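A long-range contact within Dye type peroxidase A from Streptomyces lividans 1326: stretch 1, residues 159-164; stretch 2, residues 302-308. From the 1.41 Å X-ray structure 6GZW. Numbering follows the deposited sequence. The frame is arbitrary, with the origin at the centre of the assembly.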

ATOM      1  N   MET A 159      -8.175   8.005  -0.004  1.00 10.08           N
ATOM      2  CA  MET A 159      -7.448   7.226   1.031  1.00  9.84           C
ATOM      3  C   MET A 159      -6.988   5.884   0.463  1.00 10.07           C
ATOM      4  O   MET A 159      -7.743   5.197  -0.233  1.00 10.18           O
ATOM      5  CB  MET A 159      -8.343   7.018   2.273  1.00  9.88           C
ATOM      6  CG  MET A 159      -8.752   8.327   2.911  1.00 10.26           C
ATOM      7  SD  MET A 159      -9.900   8.114   4.276  1.00 11.99           S
ATOM      8  CE  MET A 159     -10.453   9.810   4.391  1.00 12.25           C
ATOM      9  N   ASN A 160      -5.779   5.455   0.833  1.00  9.62           N
ATOM     10  CA  ASN A 160      -5.266   4.148   0.491  1.00 10.68           C
ATOM     11  C   ASN A 160      -5.386   3.196   1.662  1.00 10.19           C
ATOM     12  O   ASN A 160      -5.175   3.588   2.799  1.00 10.81           O
ATOM     13  CB  ASN A 160      -3.771   4.199   0.201  1.00 11.26           C
ATOM     14  CG  ASN A 160      -3.419   5.085  -0.974  1.00 12.95           C
ATOM     15  OD1 ASN A 160      -4.219   5.260  -1.925  1.00 13.03           O
ATOM     16  ND2 ASN A 160      -2.179   5.640  -0.930  1.00 14.24           N
ATOM     17  N   GLY A 161      -5.641   1.928   1.350  1.00  9.95           N
ATOM     18  CA  GLY A 161      -5.691   0.884   2.356  1.00 10.21           C
ATOM     19  C   GLY A 161      -5.066  -0.419   1.891  1.00  9.61           C
ATOM     20  O   GLY A 161      -4.708  -0.586   0.723  1.00  9.10           O
ATOM     21  N   PHE A 162      -4.903  -1.323   2.845  1.00  9.32           N
ATOM     22  CA  PHE A 162      -4.344  -2.617   2.601  1.00  9.52           C
ATOM     23  C   PHE A 162      -4.898  -3.652   3.582  1.00  9.65           C
ATOM     24  O   PHE A 162      -5.410  -3.326   4.677  1.00 10.41           O
ATOM     25  CB  PHE A 162      -2.822  -2.597   2.662  1.00  9.72           C
ATOM     26  CG  PHE A 162      -2.271  -2.047   3.947  1.00  9.95           C
ATOM     27  CD1 PHE A 162      -2.123  -2.859   5.052  1.00 10.57           C
ATOM     28  CD2 PHE A 162      -1.930  -0.685   4.063  1.00 10.30           C
ATOM     29  CE1 PHE A 162      -1.628  -2.365   6.235  1.00 10.28           C
ATOM     30  CE2 PHE A 162      -1.422  -0.181   5.264  1.00 10.18           C
ATOM     31  CZ  PHE A 162      -1.295  -1.027   6.359  1.00 10.67           C
ATOM     32  N   ASN A 163      -4.744  -4.908   3.168  1.00  9.25           N
ATOM     33  CA  ASN A 163      -5.070  -6.063   4.004  1.00  9.43           C
ATOM     34  C   ASN A 163      -4.045  -7.160   3.715  1.00  9.55           C
ATOM     35  O   ASN A 163      -3.137  -7.020   2.857  1.00  9.40           O
ATOM     36  CB  ASN A 163      -6.486  -6.588   3.696  1.00  9.59           C
ATOM     37  CG  ASN A 163      -7.599  -5.731   4.257  1.00 10.35           C
ATOM     38  OD1 ASN A 163      -7.641  -5.456   5.460  1.00 11.27           O
ATOM     39  ND2 ASN A 163      -8.525  -5.305   3.385  1.00 10.28           N
ATOM     40  N   ARG A 164      -4.191  -8.263   4.432  1.00 10.10           N
ATOM     41  CA  ARG A 164      -3.461  -9.470   4.139  1.00 10.44           C
ATOM     42  C   ARG A 164      -3.575  -9.888   2.655  1.00 10.56           C
ATOM     43  O   ARG A 164      -4.643  -9.767   2.049  1.00 11.30           O
ATOM     44  CB  ARG A 164      -4.001 -10.597   5.044  1.00 11.13           C
ATOM     45  CG  ARG A 164      -3.399 -11.955   4.772  1.00 11.72           C
ATOM     46  CD  ARG A 164      -3.968 -12.977   5.738  1.00 11.91           C
ATOM     47  NE  ARG A 164      -3.587 -12.708   7.121  1.00 12.44           N
ATOM     48  CZ  ARG A 164      -4.211 -13.184   8.190  1.00 12.19           C
ATOM     49  NH1 ARG A 164      -5.233 -14.011   8.037  1.00 13.46           N
ATOM     50  NH2 ARG A 164      -3.802 -12.839   9.412  1.00 12.42           N
TER
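Stretch 2 (302-308) RPFSYHD

Two strands need not run side by side to pair, and a single bridge can be extended by water where they diverge. Here the strand 304-308, extended from Phe304 to His307 before the backbone turns from that conformation at Asp308, crosses the strand 159-162 at 117° between N-to-C directions, well short of antiparallel, with the axes approaching to 4.2 Å. Met159 makes no contact. At Asn160 the backbones have parted enough to admit solvent: water 1 donates to Asn160 O (2.8 Å) and accepts from His307 N (3.0 Å), while waters 2, 3 and 4 each link Asn160 to the carboxylate of Asp308. Asn160 O also lies 3.5 Å from Tyr306 CB. Gly161 follows, its CA 3.0 Å from Ser305 O and 3.8 Å from Phe304 CB; a CB on Gly161 would clash with Phe304 CB, so the close approach relies on its absence. Phe162 forms the bridge, an antiparallel pair with Ser305: Phe162 N donates to Ser305 O at 2.8 Å, and Ser305 N to Phe162 O at 2.7 Å. Its CB points away, yet the p rotamer brings the ring back, with Ser305 O over one face and CE2 3.5 Å from His307 N. Beyond the strand, Asn163 takes over with its side chain, ND2 donating to Pro303 O at 3.0 Å, while water 5 joins Asn163 OD1 to Ser305 OG.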

ATOM      1  N   ARG A 302     -16.324  -4.587   6.235  1.00 10.92           N
ATOM      2  CA  ARG A 302     -15.457  -5.003   5.149  1.00 10.29           C
ATOM      3  C   ARG A 302     -14.398  -3.903   4.957  1.00  9.98           C
ATOM      4  O   ARG A 302     -14.457  -3.119   4.009  1.00  9.33           O
ATOM      5  CB  ARG A 302     -16.282  -5.238   3.875  1.00 10.45           C
ATOM      6  CG  ARG A 302     -15.566  -5.889   2.731  1.00 11.10           C
ATOM      7  CD  ARG A 302     -16.433  -6.060   1.488  1.00 11.13           C
ATOM      8  NE  ARG A 302     -15.608  -6.577   0.419  1.00 12.01           N
ATOM      9  CZ  ARG A 302     -14.819  -5.848  -0.359  1.00 12.39           C
ATOM     10  NH1 ARG A 302     -14.738  -4.523  -0.224  1.00 12.53           N
ATOM     11  NH2 ARG A 302     -14.102  -6.464  -1.289  1.00 13.06           N
ATOM     12  N   PRO A 303     -13.415  -3.860   5.880  1.00  9.69           N
ATOM     13  CA  PRO A 303     -12.466  -2.749   6.000  1.00  9.33           C
ATOM     14  C   PRO A 303     -11.198  -2.916   5.190  1.00  9.68           C
ATOM     15  O   PRO A 303     -10.947  -3.987   4.629  1.00  9.92           O
ATOM     16  CB  PRO A 303     -12.101  -2.809   7.503  1.00  9.78           C
ATOM     17  CG  PRO A 303     -12.076  -4.282   7.776  1.00  9.74           C
ATOM     18  CD  PRO A 303     -13.282  -4.794   7.028  1.00  9.68           C
ATOM     19  N   PHE A 304     -10.407  -1.868   5.208  1.00  9.88           N
ATOM     20  CA  PHE A 304      -8.997  -1.931   4.897  1.00 10.05           C
ATOM     21  C   PHE A 304      -8.226  -1.291   6.042  1.00 10.27           C
ATOM     22  O   PHE A 304      -8.721  -0.353   6.681  1.00 11.36           O
ATOM     23  CB  PHE A 304      -8.689  -1.158   3.613  1.00 10.23           C
ATOM     24  CG  PHE A 304      -9.398  -1.674   2.391  1.00 10.39           C
ATOM     25  CD1 PHE A 304     -10.659  -1.213   2.076  1.00 10.31           C
ATOM     26  CD2 PHE A 304      -8.795  -2.594   1.547  1.00 10.49           C
ATOM     27  CE1 PHE A 304     -11.320  -1.673   0.958  1.00 10.91           C
ATOM     28  CE2 PHE A 304      -9.442  -3.038   0.398  1.00 10.77           C
ATOM     29  CZ  PHE A 304     -10.718  -2.586   0.128  1.00 10.96           C
ATOM     30  N   SER A 305      -6.999  -1.747   6.269  1.00  9.70           N
ATOM     31  CA  SER A 305      -6.115  -1.066   7.218  1.00  9.47           C
ATOM     32  C   SER A 305      -5.369   0.060   6.459  1.00  9.55           C
ATOM     33  O   SER A 305      -5.348   0.065   5.225  1.00  8.73           O
ATOM     34  CB  SER A 305      -5.138  -2.054   7.871  1.00  9.33           C
ATOM     35  OG  SER A 305      -5.846  -2.977   8.696  1.00  9.65           O
ATOM     36  N   TYR A 306      -4.887   1.070   7.188  1.00  8.93           N
ATOM     37  CA  TYR A 306      -4.103   2.154   6.581  1.00  9.41           C
ATOM     38  C   TYR A 306      -2.915   2.531   7.412  1.00  9.12           C
ATOM     39  O   TYR A 306      -2.876   2.345   8.648  1.00  9.29           O
ATOM     40  CB  TYR A 306      -4.969   3.381   6.252  1.00  9.38           C
ATOM     41  CG  TYR A 306      -5.397   4.253   7.443  1.00  9.31           C
ATOM     42  CD1 TYR A 306      -4.627   5.331   7.876  1.00  9.83           C
ATOM     43  CD2 TYR A 306      -6.583   4.011   8.118  1.00  9.51           C
ATOM     44  CE1 TYR A 306      -5.014   6.134   8.950  1.00  9.55           C
ATOM     45  CE2 TYR A 306      -6.982   4.823   9.196  1.00  9.54           C
ATOM     46  CZ  TYR A 306      -6.225   5.888   9.587  1.00  9.33           C
ATOM     47  OH  TYR A 306      -6.631   6.689  10.641  1.00 10.59           O
ATOM     48  N   HIS A 307      -1.923   3.023   6.707  1.00  9.20           N
ATOM     49  CA  HIS A 307      -0.757   3.658   7.280  1.00  9.88           C
ATOM     50  C   HIS A 307      -0.210   4.668   6.288  1.00 10.63           C
ATOM     51  O   HIS A 307       0.223   4.278   5.213  1.00 11.30           O
ATOM     52  CB  HIS A 307       0.303   2.654   7.591  1.00  9.89           C
ATOM     53  CG  HIS A 307       1.584   3.302   7.988  1.00  9.87           C
ATOM     54  ND1 HIS A 307       1.714   4.019   9.158  1.00 10.42           N
ATOM     55  CD2 HIS A 307       2.765   3.420   7.331  1.00  9.85           C
ATOM     56  CE1 HIS A 307       2.932   4.522   9.218  1.00 10.21           C
ATOM     57  NE2 HIS A 307       3.587   4.175   8.125  1.00 10.05           N
ATOM     58  N   ASP A 308      -0.263   5.949   6.643  1.00 10.92           N
ATOM     59  CA  ASP A 308       0.155   7.022   5.745  1.00 11.93           C
ATOM     60  C   ASP A 308       1.439   7.714   6.155  1.00 12.83           C
ATOM     61  O   ASP A 308       1.866   8.683   5.515  1.00 15.79           O
ATOM     62  CB  ASP A 308      -1.000   7.981   5.551  1.00 12.61           C
ATOM     63  CG  ASP A 308      -2.066   7.392   4.649  1.00 13.37           C
ATOM     64  OD1 ASP A 308      -1.778   7.053   3.477  1.00 14.87           O
ATOM     65  OD2 ASP A 308      -3.212   7.292   5.060  1.00 13.83           O
TER
HETATM   66  O   HOH W   1      -2.572   3.108   3.772  1.00 12.39           O
HETATM   67  O   HOH W   2      -5.426   6.206   4.010  1.00 14.39           O
HETATM   68  O   HOH W   3      -3.786   7.337   1.584  1.00 16.45           O
HETATM   69  O   HOH W   4      -0.731   5.217   1.755  1.00 19.43           O
HETATM   70  O   HOH W   5      -5.854  -5.462   7.551  1.00 38.17           O